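Local coordinates for protein DyP2 (Amycolatopsis sp. ATCC 39116, PDB 4G2C) that probably oxidises dyes and other reducing substrates with peroxide at its haem, as a multifunctional dye peroxidase that also carries a bound manganese ion, at residues R64-V69 with A173-V178; L70-G75 with A166-G171; N85-L90 with R183-L188; Q55-K60 with T112-V117. One frame throughout, in Å; residues are numbered along the deposited sequence.

Overall arrangement
All four contacts belong to the N-terminal ferredoxin-like half of the DyP fold, whose strands run in the order 114-119, 166-172, 66-74 and 193-205. Contacts 1 and 2 follow one another along strand 66-74, their centres about 15 Å apart, and Thr68 of contact 1 probably hydrogen-bonds to Leu170 of contact 2. Contact 4 extends the sheet outward, for Gly116 N lies 2.6 Å from Leu169 O of contact 2, a probable hydrogen bond. Contact 3 joins two helices on one face of this sheet; its centre is about 12 Å from that of contact 2, and the two touch through Leu168 and Val185. The residues lining the haem and those binding manganese come later in the chain, beyond all four contacts.

Contact 1: R64-V69 with A173-V178; sequences RDRLTV and ATAGPV. With ACT (acetate ion), chain T; ACT (acetate ion), chain L.
The guanidinium of Arg66 has Ala175 CB over one face, 3.5 Å above the plane and displaced toward the rim, and an acetate ion at its edge, in plane. NH1 makes both bonds to this acetate, a 3.2 Å hydrogen bond to O and a weak one to OXT, though the exact orientation of the ion is doubtful because its methyl falls too close to Thr68 OG1. A second acetate lies edge-on and in plane with the guanidinium of Arg64, where NH1 donates to O over 3.1 Å and NH2 adds two weak bonds. Both ions probably come from the crystallisation liquor. The one beside Arg66 would probably ease the closeness of the like-charged Arg382.

A bend at chi2 (-59°) folds the Arg66 chain back against the turn, and its CG comes within 3.4 Å of Ala175 N. Farther along, the branches of Val178 divide their contacts: CG2 packs 3.8 Å from Arg66 O, and CG1 approaches Thr68 OG1 at a slant. Asp65 contributes only CB, which touches Ala173 O.

A classic beta bulge sets Asp65 and Arg66 together opposite Asp172. The Arg64 side chain starts away from 173-178; its NE, NH2 and NH1 also bond to the carbonyls of Arg376, Gly377 and His62, which fix the group's rotation. The contact sits at one end of the sheet, where strand 166-172 gives way to helix 175-188 and the helix's first turn packs beside the start of strand 66-74, which itself runs between strands 166-172 and 193-205.

Contact 2: L70-G75 with A166-G171; sequences LFLGFG and AVLLLG
Two central strands of the ferredoxin-like sheet, 66-74 and 166-172, meet here, with Leu70, Phe71 and Leu72 facing Leu168, Val167 and Ala166 as successive antiparallel pairs, the outer two hydrogen-bonded and the middle one not. Leu70 N donates to Leu168 O at 2.9 Å and Leu168 N returns a bond of 2.7 Å to Leu70 O. Leu72 N reaches Ala166 O over 2.8 Å, while the reverse bond from Ala166 N to Leu72 O is weak. Between them the CA of Val167 makes a CA-H...O contact with Leu70 O. As strands one and three of the fold, the pair presents two differently furnished faces. On one, Phe71 and Val167 lie side by side and point the same way, with Phe71 CE1 3.6 Å from Val167 CG2, the branch anti to the backbone N of Val167. Phe71 also meets Phe273 of the second sheet edge-to-face. With an alanine here in place of Phe71, Val167 CG2 would probably lose its cover and Phe273 its edge-to-face partner, opening a gap between the two sheets. The other face carries Leu70, Leu72, Ala166 and Leu168 and turns toward helix 175-188, where Leu168 touches Val185. Here Leu72 and Leu168 cross at about a right angle, and their CD1 atoms are pressed to 3.4 Å, a distinctly tight methyl-methyl contact. Phe74 curls back until its CZ is 3.6 Å from Ala166 CB.

Contact 3: N85-L90 with R183-L188; sequences NGLSGL and RQVEAL
Leu90 and Leu188 reach toward each other tip to tip, CD1 to CD1 at 3.9 Å, where the end of helix 77-88 meets that of helix 175-188. Both helices lie on the same face of the ferredoxin-like sheet, and the junction is mainly apolar. Leu90 CD1 is shared: it also rests 3.9 Å from Gln184 CB, the atom through which the glutamine does its touching. Nearer the sheet, Leu87 and Val185 cross obliquely, and their CD2 and CG2 methyls meet. In Val185 it is the branch beside the backbone N that touches the leucine, while CG1 is anti to that N. Leu87 and Leu90 rest on Leu115 of strand 114-119, while Val185 of the other helix rests through CG1 on Leu168 of the neighbouring strand.

The closest approach falls at Gly86, where the absence of a side chain lets Leu188 bring its CD1 against the helix backbone. A CB at this position would lie tight against that methyl. As it is, Leu188 CD1 settles 3.5 Å from Gly86 O.

Contact 4: Q55-K60 with T112-V117; sequences QPNILK and TPYLGV
The side-chain amide of Gln55 grips both backbone polar groups of Val117: Val117 N donates to OE1 at 3.1 Å and nearly straight (175°), and NE2 donates to Val117 O at 2.9 Å, in the carbonyl plane on a lone pair. Strand 114-119 is the outermost of the ferredoxin-like sheet on this side, so the amide pairs with Val117 much as a neighbouring strand might. Gln55 gets there on a chain extended beyond CG. Its OE1 also accepts a bond from a water, which donates to Pro56 O too and accepts from Tyr114 OH, tying loop and strand together. A leucine in place of Gln55 would probably leave the N-H and carbonyl of Val117 without their mates and the water short of one anchor.

Tyr114 is held between two groups. Asn57 CB sits over one face, 3.4 Å from CZ, and Gly116 N lies over the opposite face, toward the rim. Pro56 CB packs beside CD1. Asn57 and Tyr114 cross at about a right angle, with the amide and ring planes 58° apart, and ND2 gives OH a weak bond.

Farther out, Asn57 OD1 accepts from His62 N, the firmer hold on this amide, and the His62 ring meets that of Tyr114; Gln55 NE2 has a second acceptor in Pro485 O. CG anti to the backbone N (chi1 164°) carries the Tyr114 ring toward the loop, where its OH meets the water oxygen at 2.5 Å.

Contact 1: R64-V69 with A173-V178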
loop_
_atom_site.group_PDB
_atom_site.type_symbol
_atom_site.label_atom_id
_atom_site.label_comp_id
_atom_site.label_asym_id
_atom_site.label_seq_id
_atom_site.Cartn_x
_atom_site.Cartn_y
_atom_site.Cartn_z
ATOM N N ARG A 64 2.758 -11.696 5.627
ATOM C CA ARG A 64 1.377 -11.701 6.080
ATOM C C ARG A 64 0.470 -12.353 5.039
ATOM O O ARG A 64 -0.614 -11.844 4.742
ATOM C CB ARG A 64 0.920 -10.258 6.364
ATOM C CG ARG A 64 1.035 -9.344 5.147
ATOM C CD ARG A 64 1.171 -7.866 5.516
ATOM N NE ARG A 64 1.264 -7.067 4.296
ATOM C CZ ARG A 64 2.355 -7.005 3.537
ATOM N NH1 ARG A 64 3.442 -7.673 3.900
ATOM N NH2 ARG A 64 2.360 -6.281 2.420
ATOM N N ASP A 65 0.922 -13.478 4.491
ATOM C CA ASP A 65 0.205 -14.168 3.412
ATOM C C ASP A 65 -1.143 -14.646 3.925
ATOM O O ASP A 65 -2.080 -14.842 3.169
ATOM C CB ASP A 65 1.023 -15.354 2.887
ATOM C CG ASP A 65 2.325 -14.925 2.230
ATOM O OD1 ASP A 65 2.369 -13.829 1.619
ATOM O OD2 ASP A 65 3.309 -15.683 2.316
ATOM N N ARG A 66 -1.216 -14.846 5.232
ATOM C CA ARG A 66 -2.477 -15.063 5.913
ATOM C C ARG A 66 -2.577 -13.914 6.877
ATOM O O ARG A 66 -1.675 -13.701 7.683
ATOM C CB ARG A 66 -2.472 -16.394 6.678
ATOM C CG ARG A 66 -2.581 -17.627 5.786
ATOM C CD ARG A 66 -3.863 -17.574 4.962
ATOM N NE ARG A 66 -4.232 -18.884 4.437
ATOM C CZ ARG A 66 -5.298 -19.576 4.830
ATOM N NH1 ARG A 66 -6.122 -19.076 5.751
ATOM N NH2 ARG A 66 -5.544 -20.770 4.295
ATOM N N LEU A 67 -3.660 -13.160 6.776
ATOM C CA LEU A 67 -3.841 -11.980 7.602
ATOM C C LEU A 67 -5.263 -11.898 8.127
ATOM O O LEU A 67 -6.228 -11.999 7.367
ATOM C CB LEU A 67 -3.520 -10.716 6.797
ATOM C CG LEU A 67 -3.877 -9.385 7.453
ATOM C CD1 LEU A 67 -2.966 -9.129 8.646
ATOM C CD2 LEU A 67 -3.771 -8.259 6.439
ATOM N N THR A 68 -5.378 -11.717 9.436
ATOM C CA THR A 68 -6.658 -11.424 10.068
ATOM C C THR A 68 -6.654 -9.971 10.520
ATOM O O THR A 68 -5.708 -9.539 11.167
ATOM C CB THR A 68 -6.906 -12.355 11.289
ATOM O OG1 THR A 68 -7.463 -13.597 10.836
ATOM C CG2 THR A 68 -7.866 -11.705 12.287
ATOM N N VAL A 69 -7.688 -9.217 10.143
ATOM C CA VAL A 69 -7.836 -7.813 10.534
ATOM C C VAL A 69 -9.029 -7.686 11.470
ATOM O O VAL A 69 -10.119 -8.152 11.142
ATOM C CB VAL A 69 -8.128 -6.902 9.321
ATOM C CG1 VAL A 69 -8.159 -5.454 9.743
ATOM C CG2 VAL A 69 -7.105 -7.119 8.196
ATOM N N ALA A 173 3.023 -16.379 7.589
ATOM C CA ALA A 173 3.125 -17.078 6.319
ATOM C C ALA A 173 1.998 -18.096 6.160
ATOM O O ALA A 173 1.569 -18.383 5.050
ATOM C CB ALA A 173 4.484 -17.772 6.206
ATOM N N THR A 174 1.515 -18.637 7.274
ATOM C CA THR A 174 0.509 -19.697 7.218
ATOM C C THR A 174 -0.587 -19.443 8.242
ATOM O O THR A 174 -0.374 -18.720 9.216
ATOM C CB THR A 174 1.127 -21.098 7.455
ATOM O OG1 THR A 174 1.765 -21.131 8.737
ATOM C CG2 THR A 174 2.168 -21.434 6.391
ATOM N N ALA A 175 -1.755 -20.046 8.010
ATOM C CA ALA A 175 -2.946 -19.851 8.839
ATOM C C ALA A 175 -2.768 -20.270 10.300
ATOM O O ALA A 175 -3.323 -19.649 11.207
ATOM C CB ALA A 175 -4.145 -20.587 8.217
ATOM N N GLY A 176 -1.988 -21.322 10.519
ATOM C CA GLY A 176 -1.832 -21.903 11.836
ATOM C C GLY A 176 -1.526 -20.938 12.964
ATOM O O GLY A 176 -2.320 -20.792 13.906
ATOM N N PRO A 177 -0.358 -20.285 12.899
ATOM C CA PRO A 177 0.064 -19.364 13.962
ATOM C C PRO A 177 -0.830 -18.118 14.041
ATOM O O PRO A 177 -0.840 -17.418 15.060
ATOM C CB PRO A 177 1.478 -18.979 13.548
ATOM C CG PRO A 177 1.912 -20.072 12.604
ATOM C CD PRO A 177 0.676 -20.469 11.875
ATOM N N VAL A 178 -1.587 -17.842 12.985
ATOM C CA VAL A 178 -2.574 -16.769 13.076
ATOM C C VAL A 178 -3.737 -17.190 13.971
ATOM O O VAL A 178 -4.204 -16.411 14.802
ATOM C CB VAL A 178 -3.087 -16.328 11.704
ATOM C CG1 VAL A 178 -4.216 -15.360 11.884
ATOM C CG2 VAL A 178 -1.944 -15.697 10.905
HETATM C C ACT T . -6.308 -16.000 7.629
HETATM O O ACT T . -5.849 -17.022 8.210
HETATM O OXT ACT T . -5.917 -15.762 6.452
HETATM C CH3 ACT T . -7.284 -15.096 8.311
HETATM C C ACT L . 5.648 -6.556 0.697
HETATM O O ACT L . 5.434 -7.517 1.496
HETATM O OXT ACT L . 4.674 -6.139 0.010
HETATM C CH3 ACT L . 7.007 -5.924 0.561
#

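Contact 2: L70-G75 with A166-G171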
loop_
_atom_site.group_PDB
_atom_site.type_symbol
_atom_site.label_atom_id
_atom_site.label_comp_id
_atom_site.label_asym_id
_atom_site.label_seq_id
_atom_site.Cartn_x
_atom_site.Cartn_y
_atom_site.Cartn_z
ATOM N N LEU A 70 -8.826 -7.047 12.621
ATOM C CA LEU A 70 -9.876 -6.890 13.623
ATOM C C LEU A 70 -10.057 -5.421 13.971
ATOM O O LEU A 70 -9.125 -4.773 14.435
ATOM C CB LEU A 70 -9.534 -7.683 14.883
ATOM C CG LEU A 70 -9.438 -9.212 14.778
ATOM C CD1 LEU A 70 -9.010 -9.799 16.118
ATOM C CD2 LEU A 70 -10.763 -9.830 14.318
ATOM N N PHE A 71 -11.247 -4.889 13.720
ATOM C CA PHE A 71 -11.576 -3.530 14.125
ATOM C C PHE A 71 -12.318 -3.575 15.449
ATOM O O PHE A 71 -13.245 -4.363 15.619
ATOM C CB PHE A 71 -12.412 -2.838 13.057
ATOM C CG PHE A 71 -11.758 -2.833 11.705
ATOM C CD1 PHE A 71 -10.586 -2.111 11.488
ATOM C CD2 PHE A 71 -12.297 -3.558 10.659
ATOM C CE1 PHE A 71 -9.973 -2.108 10.250
ATOM C CE2 PHE A 71 -11.680 -3.571 9.419
ATOM C CZ PHE A 71 -10.517 -2.843 9.210
ATOM N N LEU A 72 -11.894 -2.744 16.392
ATOM C CA LEU A 72 -12.397 -2.823 17.762
ATOM C C LEU A 72 -13.169 -1.570 18.152
ATOM O O LEU A 72 -12.978 -0.499 17.558
ATOM C CB LEU A 72 -11.236 -3.011 18.729
ATOM C CG LEU A 72 -10.253 -4.147 18.432
ATOM C CD1 LEU A 72 -9.192 -4.220 19.517
ATOM C CD2 LEU A 72 -10.962 -5.491 18.265
ATOM N N GLY A 73 -14.038 -1.717 19.155
ATOM C CA GLY A 73 -14.716 -0.595 19.796
ATOM C C GLY A 73 -14.441 -0.640 21.294
ATOM O O GLY A 73 -14.490 -1.705 21.890
ATOM N N PHE A 74 -14.128 0.506 21.894
ATOM C CA PHE A 74 -13.840 0.580 23.318
ATOM C C PHE A 74 -15.084 0.962 24.125
ATOM O O PHE A 74 -15.528 2.114 24.090
ATOM C CB PHE A 74 -12.722 1.601 23.592
ATOM C CG PHE A 74 -11.382 1.217 23.010
ATOM C CD1 PHE A 74 -11.111 -0.101 22.655
ATOM C CD2 PHE A 74 -10.392 2.178 22.821
ATOM C CE1 PHE A 74 -9.874 -0.465 22.121
ATOM C CE2 PHE A 74 -9.156 1.836 22.290
ATOM C CZ PHE A 74 -8.891 0.507 21.937
ATOM N N GLY A 75 -15.633 -0.006 24.859
ATOM C CA GLY A 75 -16.770 0.238 25.738
ATOM C C GLY A 75 -16.428 0.917 27.060
ATOM O O GLY A 75 -17.242 1.667 27.604
ATOM N N ALA A 166 -9.906 0.962 17.246
ATOM C CA ALA A 166 -8.630 0.288 17.113
ATOM C C ALA A 166 -8.604 -0.770 16.009
ATOM O O ALA A 166 -9.631 -1.352 15.649
ATOM C CB ALA A 166 -8.223 -0.323 18.458
ATOM N N VAL A 167 -7.420 -1.029 15.470
ATOM C CA VAL A 167 -7.288 -2.151 14.553
ATOM C C VAL A 167 -6.220 -3.110 15.043
ATOM O O VAL A 167 -5.193 -2.696 15.586
ATOM C CB VAL A 167 -6.964 -1.698 13.119
ATOM C CG1 VAL A 167 -5.603 -0.989 13.078
ATOM C CG2 VAL A 167 -6.985 -2.893 12.179
ATOM N N LEU A 168 -6.478 -4.397 14.873
ATOM C CA LEU A 168 -5.480 -5.416 15.175
ATOM C C LEU A 168 -5.115 -6.110 13.877
ATOM O O LEU A 168 -6.001 -6.472 13.093
ATOM C CB LEU A 168 -6.036 -6.443 16.153
ATOM C CG LEU A 168 -5.927 -6.091 17.628
ATOM C CD1 LEU A 168 -6.218 -4.630 17.834
ATOM C CD2 LEU A 168 -6.901 -6.956 18.420
ATOM N N LEU A 169 -3.819 -6.272 13.638
ATOM C CA LEU A 169 -3.345 -7.035 12.495
ATOM C C LEU A 169 -2.597 -8.270 13.000
ATOM O O LEU A 169 -1.644 -8.166 13.765
ATOM C CB LEU A 169 -2.449 -6.171 11.599
ATOM C CG LEU A 169 -3.078 -4.851 11.116
ATOM C CD1 LEU A 169 -2.035 -3.959 10.431
ATOM C CD2 LEU A 169 -4.252 -5.103 10.179
ATOM N N LEU A 170 -3.065 -9.438 12.583
ATOM C CA LEU A 170 -2.442 -10.701 12.931
ATOM C C LEU A 170 -2.021 -11.379 11.639
ATOM O O LEU A 170 -2.872 -11.795 10.850
ATOM C CB LEU A 170 -3.441 -11.604 13.657
ATOM C CG LEU A 170 -3.965 -11.220 15.036
ATOM C CD1 LEU A 170 -4.712 -9.874 15.007
ATOM C CD2 LEU A 170 -4.853 -12.365 15.548
ATOM N N GLY A 171 -0.716 -11.492 11.419
ATOM C CA GLY A 171 -0.211 -11.987 10.151
ATOM C C GLY A 171 0.931 -12.987 10.257
ATOM O O GLY A 171 1.734 -12.955 11.202
#

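Contact 3: N85-L90 with R183-L188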
loop_
_atom_site.group_PDB
_atom_site.type_symbol
_atom_site.label_atom_id
_atom_site.label_comp_id
_atom_site.label_asym_id
_atom_site.label_seq_id
_atom_site.Cartn_x
_atom_site.Cartn_y
_atom_site.Cartn_z
ATOM N N ASN A 85 -2.414 -2.999 27.214
ATOM C CA ASN A 85 -1.253 -3.369 28.007
ATOM C C ASN A 85 -0.911 -4.845 27.804
ATOM O O ASN A 85 0.247 -5.209 27.653
ATOM C CB ASN A 85 -1.516 -3.066 29.485
ATOM C CG ASN A 85 -0.246 -2.989 30.302
ATOM O OD1 ASN A 85 0.150 -3.961 30.941
ATOM N ND2 ASN A 85 0.404 -1.828 30.286
ATOM N N GLY A 86 -1.937 -5.691 27.779
ATOM C CA GLY A 86 -1.745 -7.117 27.606
ATOM C C GLY A 86 -1.290 -7.468 26.200
ATOM O O GLY A 86 -0.489 -8.377 26.000
ATOM N N LEU A 87 -1.828 -6.756 25.219
ATOM C CA LEU A 87 -1.374 -6.895 23.841
ATOM C C LEU A 87 0.122 -6.587 23.720
ATOM O O LEU A 87 0.864 -7.344 23.101
ATOM C CB LEU A 87 -2.184 -5.988 22.909
ATOM C CG LEU A 87 -3.612 -6.487 22.663
ATOM C CD1 LEU A 87 -4.314 -5.642 21.634
ATOM C CD2 LEU A 87 -3.611 -7.947 22.266
ATOM N N SER A 88 0.562 -5.487 24.319
ATOM C CA SER A 88 1.968 -5.120 24.252
ATOM C C SER A 88 2.842 -6.293 24.695
ATOM O O SER A 88 3.967 -6.450 24.227
ATOM C CB SER A 88 2.262 -3.855 25.066
ATOM O OG SER A 88 2.269 -4.128 26.447
ATOM N N GLY A 89 2.301 -7.136 25.574
ATOM C CA GLY A 89 2.989 -8.346 26.001
ATOM C C GLY A 89 3.147 -9.404 24.919
ATOM O O GLY A 89 4.037 -10.250 24.991
ATOM N N LEU A 90 2.290 -9.373 23.904
ATOM C CA LEU A 90 2.383 -10.361 22.828
ATOM C C LEU A 90 3.146 -9.836 21.619
ATOM O O LEU A 90 3.207 -10.496 20.575
ATOM C CB LEU A 90 0.991 -10.817 22.389
ATOM C CG LEU A 90 0.124 -11.410 23.510
ATOM C CD1 LEU A 90 -1.253 -11.775 22.985
ATOM C CD2 LEU A 90 0.811 -12.624 24.172
ATOM N N ARG A 183 -6.339 -16.663 19.372
ATOM C CA ARG A 183 -6.798 -17.262 20.631
ATOM C C ARG A 183 -6.193 -16.551 21.832
ATOM O O ARG A 183 -6.861 -16.356 22.855
ATOM C CB ARG A 183 -6.445 -18.757 20.699
ATOM C CG ARG A 183 -6.816 -19.584 19.465
ATOM C CD ARG A 183 -7.956 -20.561 19.739
ATOM N NE ARG A 183 -8.027 -21.645 18.757
ATOM C CZ ARG A 183 -8.947 -21.744 17.797
ATOM N NH1 ARG A 183 -9.894 -20.821 17.669
ATOM N NH2 ARG A 183 -8.920 -22.775 16.960
ATOM N N GLN A 184 -4.927 -16.163 21.705
ATOM C CA GLN A 184 -4.225 -15.445 22.775
ATOM C C GLN A 184 -4.754 -14.038 22.958
ATOM O O GLN A 184 -4.873 -13.553 24.080
ATOM C CB GLN A 184 -2.726 -15.389 22.483
ATOM C CG GLN A 184 -2.098 -16.757 22.372
ATOM C CD GLN A 184 -0.806 -16.742 21.585
ATOM O OE1 GLN A 184 -0.404 -15.711 21.050
ATOM N NE2 GLN A 184 -0.147 -17.894 21.511
ATOM N N VAL A 185 -5.059 -13.384 21.841
ATOM C CA VAL A 185 -5.676 -12.066 21.859
ATOM C C VAL A 185 -7.053 -12.162 22.495
ATOM O O VAL A 185 -7.407 -11.362 23.363
ATOM C CB VAL A 185 -5.819 -11.498 20.432
ATOM C CG1 VAL A 185 -6.921 -10.438 20.381
ATOM C CG2 VAL A 185 -4.488 -10.946 19.941
ATOM N N GLU A 186 -7.825 -13.151 22.053
ATOM C CA GLU A 186 -9.146 -13.418 22.616
ATOM C C GLU A 186 -9.097 -13.600 24.130
ATOM O O GLU A 186 -9.794 -12.903 24.881
ATOM C CB GLU A 186 -9.745 -14.662 21.985
ATOM C CG GLU A 186 -11.147 -14.929 22.467
ATOM C CD GLU A 186 -12.081 -13.743 22.241
ATOM O OE1 GLU A 186 -11.848 -12.948 21.293
ATOM O OE2 GLU A 186 -13.052 -13.613 23.015
ATOM N N ALA A 187 -8.259 -14.534 24.567
ATOM C CA ALA A 187 -8.039 -14.776 25.984
ATOM C C ALA A 187 -7.992 -13.470 26.778
ATOM O O ALA A 187 -8.605 -13.367 27.847
ATOM C CB ALA A 187 -6.752 -15.577 26.191
ATOM N N LEU A 188 -7.277 -12.476 26.244
ATOM C CA LEU A 188 -7.068 -11.191 26.925
ATOM C C LEU A 188 -8.219 -10.194 26.768
ATOM O O LEU A 188 -8.250 -9.155 27.437
ATOM C CB LEU A 188 -5.776 -10.527 26.438
ATOM C CG LEU A 188 -4.448 -11.210 26.780
ATOM C CD1 LEU A 188 -3.291 -10.504 26.080
ATOM C CD2 LEU A 188 -4.217 -11.244 28.291
#

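Contact 4: Q55-K60 with T112-V117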
loop_
_atom_site.group_PDB
_atom_site.type_symbol
_atom_site.label_atom_id
_atom_site.label_comp_id
_atom_site.label_asym_id
_atom_site.label_seq_id
_atom_site.Cartn_x
_atom_site.Cartn_y
_atom_site.Cartn_z
ATOM N N GLN A 55 7.041 -0.915 16.452
ATOM C CA GLN A 55 6.334 -2.069 15.902
ATOM C C GLN A 55 6.962 -2.539 14.595
ATOM O O GLN A 55 7.527 -1.734 13.853
ATOM C CB GLN A 55 4.854 -1.755 15.653
ATOM C CG GLN A 55 4.022 -1.468 16.894
ATOM C CD GLN A 55 2.562 -1.329 16.541
ATOM O OE1 GLN A 55 2.029 -2.126 15.771
ATOM N NE2 GLN A 55 1.910 -0.307 17.076
ATOM N N PRO A 56 6.858 -3.854 14.313
ATOM C CA PRO A 56 7.186 -4.455 13.015
ATOM C C PRO A 56 6.253 -3.945 11.904
ATOM O O PRO A 56 5.228 -3.298 12.175
ATOM C CB PRO A 56 6.913 -5.951 13.240
ATOM C CG PRO A 56 6.904 -6.145 14.716
ATOM C CD PRO A 56 6.399 -4.862 15.286
ATOM N N ASN A 57 6.619 -4.257 10.664
ATOM C CA ASN A 57 5.800 -3.982 9.484
ATOM C C ASN A 57 5.908 -2.534 9.000
ATOM O O ASN A 57 5.370 -2.187 7.951
ATOM C CB ASN A 57 4.335 -4.389 9.709
ATOM C CG ASN A 57 3.560 -4.555 8.401
ATOM O OD1 ASN A 57 4.106 -5.002 7.384
ATOM N ND2 ASN A 57 2.290 -4.193 8.420
ATOM N N ILE A 58 6.619 -1.694 9.756
ATOM C CA ILE A 58 6.675 -0.283 9.420
ATOM C C ILE A 58 7.905 0.044 8.564
ATOM O O ILE A 58 7.767 0.389 7.402
ATOM C CB ILE A 58 6.583 0.622 10.677
ATOM C CG1 ILE A 58 5.224 0.437 11.371
ATOM C CG2 ILE A 58 6.758 2.080 10.287
ATOM C CD1 ILE A 58 5.158 0.974 12.820
ATOM N N LEU A 59 9.096 -0.073 9.137
ATOM C CA LEU A 59 10.331 0.173 8.383
ATOM C C LEU A 59 10.616 -0.949 7.366
ATOM O O LEU A 59 11.389 -0.772 6.422
ATOM C CB LEU A 59 11.530 0.353 9.325
ATOM C CG LEU A 59 11.655 1.585 10.227
ATOM C CD1 LEU A 59 12.857 1.444 11.135
ATOM C CD2 LEU A 59 11.760 2.907 9.432
ATOM N N LYS A 60 9.979 -2.094 7.563
ATOM C CA LYS A 60 10.177 -3.259 6.704
ATOM C C LYS A 60 8.920 -4.123 6.786
ATOM O O LYS A 60 8.519 -4.511 7.875
ATOM C CB LYS A 60 11.366 -4.063 7.226
ATOM C CG LYS A 60 11.547 -5.435 6.587
ATOM C CD LYS A 60 12.551 -5.344 5.491
ATOM C CE LYS A 60 12.717 -6.649 4.756
ATOM N NZ LYS A 60 13.146 -6.342 3.369
ATOM N N THR A 112 8.468 -15.462 13.890
ATOM C CA THR A 112 7.190 -15.499 14.588
ATOM C C THR A 112 6.105 -14.674 13.900
ATOM O O THR A 112 6.363 -13.955 12.930
ATOM C CB THR A 112 7.320 -15.001 16.041
ATOM O OG1 THR A 112 7.807 -13.655 16.038
ATOM C CG2 THR A 112 8.267 -15.880 16.835
ATOM N N PRO A 113 4.878 -14.774 14.420
ATOM C CA PRO A 113 3.727 -14.065 13.854
ATOM C C PRO A 113 3.829 -12.546 14.069
ATOM O O PRO A 113 4.627 -12.074 14.881
ATOM C CB PRO A 113 2.528 -14.651 14.631
ATOM C CG PRO A 113 3.038 -15.871 15.314
ATOM C CD PRO A 113 4.502 -15.643 15.550
ATOM N N TYR A 114 3.024 -11.798 13.322
ATOM C CA TYR A 114 2.949 -10.343 13.451
ATOM C C TYR A 114 1.632 -9.942 14.103
ATOM O O TYR A 114 0.546 -10.309 13.636
ATOM C CB TYR A 114 3.103 -9.679 12.073
ATOM C CG TYR A 114 2.679 -8.217 11.980
ATOM C CD1 TYR A 114 3.185 -7.251 12.849
ATOM C CD2 TYR A 114 1.793 -7.801 10.995
ATOM C CE1 TYR A 114 2.795 -5.912 12.735
ATOM C CE2 TYR A 114 1.395 -6.483 10.882
ATOM C CZ TYR A 114 1.898 -5.545 11.743
ATOM O OH TYR A 114 1.489 -4.242 11.598
ATOM N N LEU A 115 1.755 -9.200 15.197
ATOM C CA LEU A 115 0.629 -8.570 15.881
ATOM C C LEU A 115 0.776 -7.061 15.776
ATOM O O LEU A 115 1.606 -6.464 16.461
ATOM C CB LEU A 115 0.611 -8.955 17.363
ATOM C CG LEU A 115 -0.444 -8.178 18.153
ATOM C CD1 LEU A 115 -1.784 -8.356 17.471
ATOM C CD2 LEU A 115 -0.519 -8.631 19.605
ATOM N N GLY A 116 -0.010 -6.443 14.907
ATOM C CA GLY A 116 0.036 -5.002 14.758
ATOM C C GLY A 116 -1.111 -4.351 15.496
ATOM O O GLY A 116 -2.212 -4.893 15.538
ATOM N N VAL A 117 -0.859 -3.184 16.074
ATOM C CA VAL A 117 -1.876 -2.474 16.817
ATOM C C VAL A 117 -1.948 -0.996 16.392
ATOM O O VAL A 117 -0.974 -0.247 16.520
ATOM C CB VAL A 117 -1.625 -2.591 18.344
ATOM C CG1 VAL A 117 -2.650 -1.755 19.133
ATOM C CG2 VAL A 117 -1.655 -4.056 18.791
HETATM O O HOH W 1 2.587 -2.579 13.063
#